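Long-range contacts in putative N-acetyl-gamma-glutamyl-phosphate reductase (Arabidopsis thaliana, PDB 1XYG), which probably catalyses the NADPH-dependent reduction of N-acetyl-L-glutamyl 5-phosphate to the corresponding semialdehyde, the third step from glutamate to N2-acetylornithine in plastid arginine biosynthesis: residues R253-T258 and S323-L328; F285-D290 and S303-M308. All coordinates share one frame; numbering follows the deposited sequence.

Both contacts belong to the mixed sheet of the dimerisation domain. From the N terminus the chain first makes the parallel NAD-binding sheet, then enters the mixed sheet, whose strand 255-262 opens the longer loop. Helix 269-280 follows, and strand 286-288 comes next as an edge strand of the sheet within the chain. After an irregular excursion, strand 306-312 returns parallel to it, which closes contact 2. Strand 318-325 then runs back between 306-312 and 255-262 and closes contact 1, so the shorter loop lies wholly within the longer one. The two contacts join where Val324 N meets His307 O at 2.9 Å, a probable hydrogen bond.

Contact 1: R253-T258 and S323-L328; sequences RGMQST and SVIDNL
Arg253 reaches across to Asp326 with its chain extended from CG to NE, and its NH1 forms a salt bridge to Asp326 OD2 at 2.9 Å, opposite charges suiting this buried place. The acceptor lies almost in the guanidinium plane and is met on its syn side, though tilted out of the carboxylate plane; the two flat groups stand 83° apart. Leu328 CD1 sits over the centre of one guanidinium face, 3.9 Å from Arg253 CZ. This long cation also has Glu31 and, on the third subunit, Pro359 O as partners; Asp326 OD2 accepts from Gly302 N as well. Asp326 OD1 takes Leu328 N at 2.8 Å, a capping bond at the turn into helix 329-343.

Strands 255-258 and 323-325 are antiparallel neighbours in the mixed sheet of the dimerisation domain. Beyond their ladder, Asn327 OD1 takes the N-H of Gly254 at 3.0 Å, in the carbonyl plane; glycine suits the spot because its backbone angles would jam a CB against the preceding carbonyl. Met255 shares a face with Ile325, its CB 4.1 Å from Ile325 CG1. Its chain bends at chi3 (-81°), and CE meets Asn327 CB; the same side chain touches Cys163, the probable catalytic cysteine. On the opposite face Gln256 and Val324 lie side by side, pointing the same way, with Val324 CG1 against the Gln256 methylenes. Gln256 NE2 bonds to Thr258 OG1 and to Ser216 of the second subunit.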
ATOM      1  N   ARG A 253       5.147  -7.325   5.845  1.00 21.65           N
ATOM      2  CA  ARG A 253       5.736  -8.652   5.991  1.00 22.16           C
ATOM      3  C   ARG A 253       6.051  -9.305   4.654  1.00 23.97           C
ATOM      4  O   ARG A 253       5.498  -8.928   3.624  1.00 24.42           O
ATOM      5  CB  ARG A 253       4.780  -9.579   6.747  1.00 22.67           C
ATOM      6  CG  ARG A 253       4.365  -9.118   8.129  1.00 21.29           C
ATOM      7  CD  ARG A 253       3.340 -10.083   8.731  1.00 20.97           C
ATOM      8  NE  ARG A 253       3.050  -9.730  10.114  1.00 23.27           N
ATOM      9  CZ  ARG A 253       3.360 -10.491  11.159  1.00 22.57           C
ATOM     10  NH1 ARG A 253       3.958 -11.661  10.978  1.00 17.56           N
ATOM     11  NH2 ARG A 253       3.107 -10.056  12.390  1.00 21.74           N
ATOM     12  N   GLY A 254       6.935 -10.299   4.684  1.00 23.14           N
ATOM     13  CA  GLY A 254       7.275 -11.003   3.466  1.00 24.10           C
ATOM     14  C   GLY A 254       8.723 -10.901   3.054  1.00 25.54           C
ATOM     15  O   GLY A 254       9.361  -9.850   3.170  1.00 25.83           O
ATOM     16  N   MET A 255       9.244 -12.006   2.551  1.00 24.24           N
ATOM     17  CA  MET A 255      10.620 -12.040   2.108  1.00 25.12           C
ATOM     18  C   MET A 255      10.806 -13.089   1.026  1.00 25.40           C
ATOM     19  O   MET A 255      10.238 -14.183   1.089  1.00 27.39           O
ATOM     20  CB  MET A 255      11.548 -12.345   3.289  1.00 24.23           C
ATOM     21  CG  MET A 255      13.016 -12.454   2.916  1.00 23.99           C
ATOM     22  SD  MET A 255      14.033 -12.719   4.372  1.00 26.90           S
ATOM     23  CE  MET A 255      14.165 -11.002   4.982  1.00 21.71           C
ATOM     24  N   GLN A 256      11.601 -12.736   0.028  1.00 24.86           N
ATOM     25  CA  GLN A 256      11.903 -13.649  -1.058  1.00 25.11           C
ATOM     26  C   GLN A 256      13.346 -13.517  -1.480  1.00 24.55           C
ATOM     27  O   GLN A 256      13.882 -12.418  -1.575  1.00 26.88           O
ATOM     28  CB  GLN A 256      11.036 -13.383  -2.297  1.00 22.82           C
ATOM     29  CG  GLN A 256      11.479 -14.225  -3.506  1.00 21.69           C
ATOM     30  CD  GLN A 256      10.565 -14.089  -4.716  1.00 23.47           C
ATOM     31  OE1 GLN A 256       9.349 -13.925  -4.578  1.00 22.03           O
ATOM     32  NE2 GLN A 256      11.145 -14.180  -5.909  1.00 22.62           N
ATOM     33  N   SER A 257      13.982 -14.651  -1.709  1.00 24.30           N
ATOM     34  CA  SER A 257      15.338 -14.651  -2.213  1.00 23.85           C
ATOM     35  C   SER A 257      15.220 -15.329  -3.562  1.00 24.01           C
ATOM     36  O   SER A 257      14.644 -16.409  -3.668  1.00 23.30           O
ATOM     37  CB  SER A 257      16.287 -15.457  -1.324  1.00 22.18           C
ATOM     38  OG  SER A 257      16.724 -14.689  -0.220  1.00 25.05           O
ATOM     39  N   THR A 258      15.705 -14.660  -4.596  1.00 24.47           N
ATOM     40  CA  THR A 258      15.717 -15.238  -5.929  1.00 25.95           C
ATOM     41  C   THR A 258      17.196 -15.612  -6.060  1.00 24.47           C
ATOM     42  O   THR A 258      18.064 -14.740  -6.133  1.00 24.24           O
ATOM     43  CB  THR A 258      15.327 -14.216  -6.996  1.00 23.98           C
ATOM     44  OG1 THR A 258      14.041 -13.669  -6.688  1.00 23.53           O
ATOM     45  CG2 THR A 258      15.281 -14.885  -8.364  1.00 23.63           C
ATOM     46  N   SER A 323      12.793 -18.737  -2.891  1.00 25.75           N
ATOM     47  CA  SER A 323      12.492 -19.168  -1.526  1.00 24.84           C
ATOM     48  C   SER A 323      11.816 -18.018  -0.768  1.00 25.12           C
ATOM     49  O   SER A 323      12.365 -16.915  -0.690  1.00 25.04           O
ATOM     50  CB  SER A 323      13.796 -19.577  -0.834  1.00 24.92           C
ATOM     51  OG  SER A 323      13.572 -20.006   0.489  1.00 26.42           O
ATOM     52  N   VAL A 324      10.629 -18.267  -0.218  1.00 22.74           N
ATOM     53  CA  VAL A 324       9.910 -17.220   0.501  1.00 22.20           C
ATOM     54  C   VAL A 324       9.455 -17.610   1.907  1.00 23.15           C
ATOM     55  O   VAL A 324       9.215 -18.787   2.202  1.00 22.11           O
ATOM     56  CB  VAL A 324       8.664 -16.758  -0.299  1.00 21.63           C
ATOM     57  CG1 VAL A 324       9.073 -16.413  -1.750  1.00 17.88           C
ATOM     58  CG2 VAL A 324       7.596 -17.868  -0.293  1.00 17.57           C
ATOM     59  N   ILE A 325       9.333 -16.597   2.761  1.00 23.47           N
ATOM     60  CA  ILE A 325       8.887 -16.759   4.142  1.00 22.29           C
ATOM     61  C   ILE A 325       8.310 -15.434   4.624  1.00 22.67           C
ATOM     62  O   ILE A 325       8.356 -14.425   3.919  1.00 23.33           O
ATOM     63  CB  ILE A 325      10.061 -17.096   5.108  1.00 22.03           C
ATOM     64  CG1 ILE A 325      11.103 -15.973   5.081  1.00 21.74           C
ATOM     65  CG2 ILE A 325      10.713 -18.418   4.734  1.00 20.31           C
ATOM     66  CD1 ILE A 325      12.197 -16.139   6.130  1.00 20.67           C
ATOM     67  N   ASP A 326       7.742 -15.451   5.823  1.00 22.59           N
ATOM     68  CA  ASP A 326       7.250 -14.233   6.450  1.00 22.28           C
ATOM     69  C   ASP A 326       8.511 -13.894   7.262  1.00 22.64           C
ATOM     70  O   ASP A 326       8.905 -14.668   8.140  1.00 23.09           O
ATOM     71  CB  ASP A 326       6.075 -14.538   7.386  1.00 24.40           C
ATOM     72  CG  ASP A 326       5.663 -13.328   8.228  1.00 26.04           C
ATOM     73  OD1 ASP A 326       6.558 -12.563   8.645  1.00 26.07           O
ATOM     74  OD2 ASP A 326       4.453 -13.152   8.484  1.00 24.41           O
ATOM     75  N   ASN A 327       9.158 -12.775   6.953  1.00 21.95           N
ATOM     76  CA  ASN A 327      10.399 -12.402   7.634  1.00 23.57           C
ATOM     77  C   ASN A 327      10.312 -12.339   9.158  1.00 22.92           C
ATOM     78  O   ASN A 327      11.306 -12.569   9.843  1.00 22.74           O
ATOM     79  CB  ASN A 327      10.926 -11.062   7.103  1.00 22.53           C
ATOM     80  CG  ASN A 327       9.996  -9.920   7.403  1.00 24.86           C
ATOM     81  OD1 ASN A 327       8.894  -9.845   6.851  1.00 23.90           O
ATOM     82  ND2 ASN A 327      10.423  -9.020   8.295  1.00 24.21           N
ATOM     83  N   LEU A 328       9.130 -12.033   9.682  1.00 23.25           N
ATOM     84  CA  LEU A 328       8.939 -11.944  11.126  1.00 24.27           C
ATOM     85  C   LEU A 328       8.675 -13.288  11.812  1.00 24.96           C
ATOM     86  O   LEU A 328       8.893 -13.423  13.019  1.00 25.47           O
ATOM     87  CB  LEU A 328       7.783 -10.985  11.451  1.00 22.25           C
ATOM     88  CG  LEU A 328       8.023  -9.497  11.171  1.00 23.34           C
ATOM     89  CD1 LEU A 328       6.771  -8.677  11.475  1.00 20.59           C
ATOM     90  CD2 LEU A 328       9.196  -9.029  12.021  1.00 24.02           C
TER

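Contact 2: F285-D290 and S303-M308; sequences FVKVLD and SNYCHM
Asn304 lays its amide nitrogen over one face of the Phe285 ring: ND2 stands 3.5 Å above the plane, over the ring centre, with the amide turned 72° from the ring. Both residues, with Tyr305, precede a parallel pair of strands, 286-288 and 306-308, at one margin, within the chain, of the mixed sheet of the dimerisation domain; Leu289 follows the first strand and His307 is part of the second. Asn304 ND2 is hydrogen-bonded to Gln338 OE1 of helix 329-343, which probably helps hold the amide over the ring. The Tyr305 ring lies obliquely to Phe285, their planes 47° apart, and Phe285 CD1 lies over one of its faces, 3.8 Å from Tyr305 CE1. Ser303 OG sits in plane at the edge of the tyrosine ring, and the phenol oxygen bonds to Glu284 and Gln355. Leu289 CD2 lies over one face of the His307 imidazole, a loose contact at 4.3 Å from His307 CG.

Successive backbone bonds link Phe285 O with Cys306 N, Cys306 O with Lys287 N, Lys287 O with Met308 N, and Met308 O with Leu289 N.

Lys287 and His307 share one face of the sheet. The lysine methylenes serve as an apolar surface: CB lies 3.6 Å from His307 CD2, CG lies beside the same ring, obliquely to it, and CE approaches Tyr305 CE1. Arg65 of the third subunit packs on Lys287, Leu289 and His307.

Val286, Val288, Cys306 and Met308 occupy the other face, where helix 269-280 packs on the valines and the methionine. Beta-branched valines suit an extended strand, and the unbranched, flexible methionine can span both. Its CG lies 4.1 Å from Val288 CG2; a bend at chi3 (69°) places CE 3.7 Å from Val286 CG1.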
ATOM      1  N   PHE A 285       7.133 -27.234   7.939  1.00 30.03           N
ATOM      2  CA  PHE A 285       7.356 -25.851   7.538  1.00 29.67           C
ATOM      3  C   PHE A 285       8.084 -25.515   6.249  1.00 30.26           C
ATOM      4  O   PHE A 285       8.146 -24.349   5.866  1.00 31.91           O
ATOM      5  CB  PHE A 285       8.002 -25.126   8.702  1.00 27.29           C
ATOM      6  CG  PHE A 285       7.181 -25.195   9.951  1.00 26.08           C
ATOM      7  CD1 PHE A 285       5.914 -24.608   9.987  1.00 24.80           C
ATOM      8  CD2 PHE A 285       7.639 -25.888  11.068  1.00 23.76           C
ATOM      9  CE1 PHE A 285       5.111 -24.712  11.120  1.00 24.13           C
ATOM     10  CE2 PHE A 285       6.845 -25.999  12.208  1.00 23.54           C
ATOM     11  CZ  PHE A 285       5.581 -25.412  12.234  1.00 24.20           C
ATOM     12  N   VAL A 286       8.630 -26.511   5.571  1.00 30.58           N
ATOM     13  CA  VAL A 286       9.322 -26.253   4.322  1.00 29.45           C
ATOM     14  C   VAL A 286       8.612 -27.014   3.208  1.00 29.84           C
ATOM     15  O   VAL A 286       8.632 -28.238   3.165  1.00 30.36           O
ATOM     16  CB  VAL A 286      10.800 -26.693   4.413  1.00 29.19           C
ATOM     17  CG1 VAL A 286      11.552 -26.291   3.143  1.00 27.26           C
ATOM     18  CG2 VAL A 286      11.441 -26.080   5.651  1.00 27.22           C
ATOM     19  N   LYS A 287       7.975 -26.275   2.310  1.00 31.08           N
ATOM     20  CA  LYS A 287       7.248 -26.875   1.203  1.00 31.16           C
ATOM     21  C   LYS A 287       7.965 -26.659  -0.124  1.00 31.96           C
ATOM     22  O   LYS A 287       8.324 -25.533  -0.477  1.00 32.17           O
ATOM     23  CB  LYS A 287       5.838 -26.274   1.100  1.00 31.51           C
ATOM     24  CG  LYS A 287       5.010 -26.306   2.388  1.00 31.85           C
ATOM     25  CD  LYS A 287       4.877 -27.725   2.942  1.00 32.59           C
ATOM     26  CE  LYS A 287       3.922 -27.775   4.128  1.00 32.14           C
ATOM     27  NZ  LYS A 287       4.012 -29.084   4.838  1.00 33.16           N
ATOM     28  N   VAL A 288       8.179 -27.746  -0.853  1.00 31.45           N
ATOM     29  CA  VAL A 288       8.806 -27.670  -2.167  1.00 31.80           C
ATOM     30  C   VAL A 288       7.658 -27.761  -3.180  1.00 32.46           C
ATOM     31  O   VAL A 288       6.960 -28.772  -3.248  1.00 31.45           O
ATOM     32  CB  VAL A 288       9.784 -28.837  -2.384  1.00 31.08           C
ATOM     33  CG1 VAL A 288      10.332 -28.793  -3.804  1.00 29.68           C
ATOM     34  CG2 VAL A 288      10.914 -28.752  -1.376  1.00 29.84           C
ATOM     35  N   LEU A 289       7.443 -26.700  -3.949  1.00 33.12           N
ATOM     36  CA  LEU A 289       6.351 -26.689  -4.919  1.00 35.01           C
ATOM     37  C   LEU A 289       6.723 -27.466  -6.176  1.00 36.91           C
ATOM     38  O   LEU A 289       7.899 -27.769  -6.400  1.00 36.43           O
ATOM     39  CB  LEU A 289       5.981 -25.243  -5.280  1.00 34.87           C
ATOM     40  CG  LEU A 289       5.834 -24.248  -4.117  1.00 33.13           C
ATOM     41  CD1 LEU A 289       5.395 -22.900  -4.653  1.00 29.14           C
ATOM     42  CD2 LEU A 289       4.834 -24.770  -3.095  1.00 30.33           C
ATOM     43  N   ASP A 290       5.726 -27.804  -6.990  1.00 40.96           N
ATOM     44  CA  ASP A 290       5.992 -28.549  -8.220  1.00 44.67           C
ATOM     45  C   ASP A 290       6.775 -27.669  -9.187  1.00 47.26           C
ATOM     46  O   ASP A 290       6.585 -26.449  -9.228  1.00 46.51           O
ATOM     47  CB  ASP A 290       4.692 -29.011  -8.892  1.00 46.80           C
ATOM     48  CG  ASP A 290       3.912 -30.017  -8.055  1.00 48.69           C
ATOM     49  OD1 ASP A 290       4.513 -30.683  -7.185  1.00 46.41           O
ATOM     50  OD2 ASP A 290       2.691 -30.152  -8.282  1.00 49.93           O
ATOM     51  N   SER A 303       2.576 -16.786   8.753  1.00 25.53           N
ATOM     52  CA  SER A 303       2.753 -18.178   9.131  1.00 24.87           C
ATOM     53  C   SER A 303       4.236 -18.485   9.253  1.00 25.41           C
ATOM     54  O   SER A 303       5.088 -17.655   8.941  1.00 25.59           O
ATOM     55  CB  SER A 303       2.126 -19.097   8.083  1.00 25.02           C
ATOM     56  OG  SER A 303       2.901 -19.102   6.897  1.00 27.51           O
ATOM     57  N   ASN A 304       4.540 -19.696   9.695  1.00 25.38           N
ATOM     58  CA  ASN A 304       5.916 -20.110   9.864  1.00 24.09           C
ATOM     59  C   ASN A 304       6.409 -20.940   8.679  1.00 24.28           C
ATOM     60  O   ASN A 304       7.448 -21.594   8.760  1.00 22.48           O
ATOM     61  CB  ASN A 304       6.050 -20.917  11.157  1.00 24.27           C
ATOM     62  CG  ASN A 304       7.488 -21.039  11.614  1.00 25.28           C
ATOM     63  OD1 ASN A 304       8.193 -20.034  11.719  1.00 26.13           O
ATOM     64  ND2 ASN A 304       7.933 -22.265  11.886  1.00 24.82           N
ATOM     65  N   TYR A 305       5.677 -20.894   7.574  1.00 23.75           N
ATOM     66  CA  TYR A 305       6.038 -21.671   6.395  1.00 25.02           C
ATOM     67  C   TYR A 305       7.005 -21.023   5.420  1.00 25.97           C
ATOM     68  O   TYR A 305       7.092 -19.799   5.308  1.00 27.26           O
ATOM     69  CB  TYR A 305       4.781 -22.071   5.622  1.00 25.59           C
ATOM     70  CG  TYR A 305       3.867 -22.972   6.403  1.00 25.08           C
ATOM     71  CD1 TYR A 305       4.156 -24.327   6.556  1.00 26.08           C
ATOM     72  CD2 TYR A 305       2.728 -22.463   7.013  1.00 24.91           C
ATOM     73  CE1 TYR A 305       3.328 -25.156   7.306  1.00 27.42           C
ATOM     74  CE2 TYR A 305       1.895 -23.271   7.760  1.00 27.32           C
ATOM     75  CZ  TYR A 305       2.196 -24.616   7.909  1.00 28.54           C
ATOM     76  OH  TYR A 305       1.368 -25.402   8.675  1.00 28.86           O
ATOM     77  N   CYS A 306       7.717 -21.883   4.707  1.00 25.68           N
ATOM     78  CA  CYS A 306       8.670 -21.477   3.691  1.00 27.21           C
ATOM     79  C   CYS A 306       8.325 -22.271   2.439  1.00 26.84           C
ATOM     80  O   CYS A 306       8.242 -23.495   2.481  1.00 27.58           O
ATOM     81  CB  CYS A 306      10.105 -21.806   4.126  1.00 24.99           C
ATOM     82  SG  CYS A 306      11.337 -21.706   2.800  1.00 27.73           S
ATOM     83  N   HIS A 307       8.092 -21.574   1.336  1.00 26.01           N
ATOM     84  CA  HIS A 307       7.791 -22.240   0.080  1.00 26.28           C
ATOM     85  C   HIS A 307       8.970 -21.969  -0.838  1.00 26.80           C
ATOM     86  O   HIS A 307       9.464 -20.841  -0.897  1.00 26.42           O
ATOM     87  CB  HIS A 307       6.518 -21.676  -0.569  1.00 25.36           C
ATOM     88  CG  HIS A 307       5.252 -21.994   0.170  1.00 27.13           C
ATOM     89  ND1 HIS A 307       4.025 -21.495  -0.213  1.00 26.32           N
ATOM     90  CD2 HIS A 307       5.022 -22.749   1.272  1.00 25.87           C
ATOM     91  CE1 HIS A 307       3.096 -21.926   0.622  1.00 26.05           C
ATOM     92  NE2 HIS A 307       3.674 -22.689   1.531  1.00 25.23           N
ATOM     93  N   MET A 308       9.420 -22.998  -1.543  1.00 28.23           N
ATOM     94  CA  MET A 308      10.522 -22.846  -2.478  1.00 29.86           C
ATOM     95  C   MET A 308      10.211 -23.606  -3.764  1.00 30.01           C
ATOM     96  O   MET A 308       9.434 -24.567  -3.767  1.00 30.20           O
ATOM     97  CB  MET A 308      11.835 -23.345  -1.860  1.00 28.78           C
ATOM     98  CG  MET A 308      11.837 -24.803  -1.455  1.00 29.50           C
ATOM     99  SD  MET A 308      13.470 -25.321  -0.862  1.00 32.24           S
ATOM    100  CE  MET A 308      13.564 -24.404   0.697  1.00 27.99           C
TER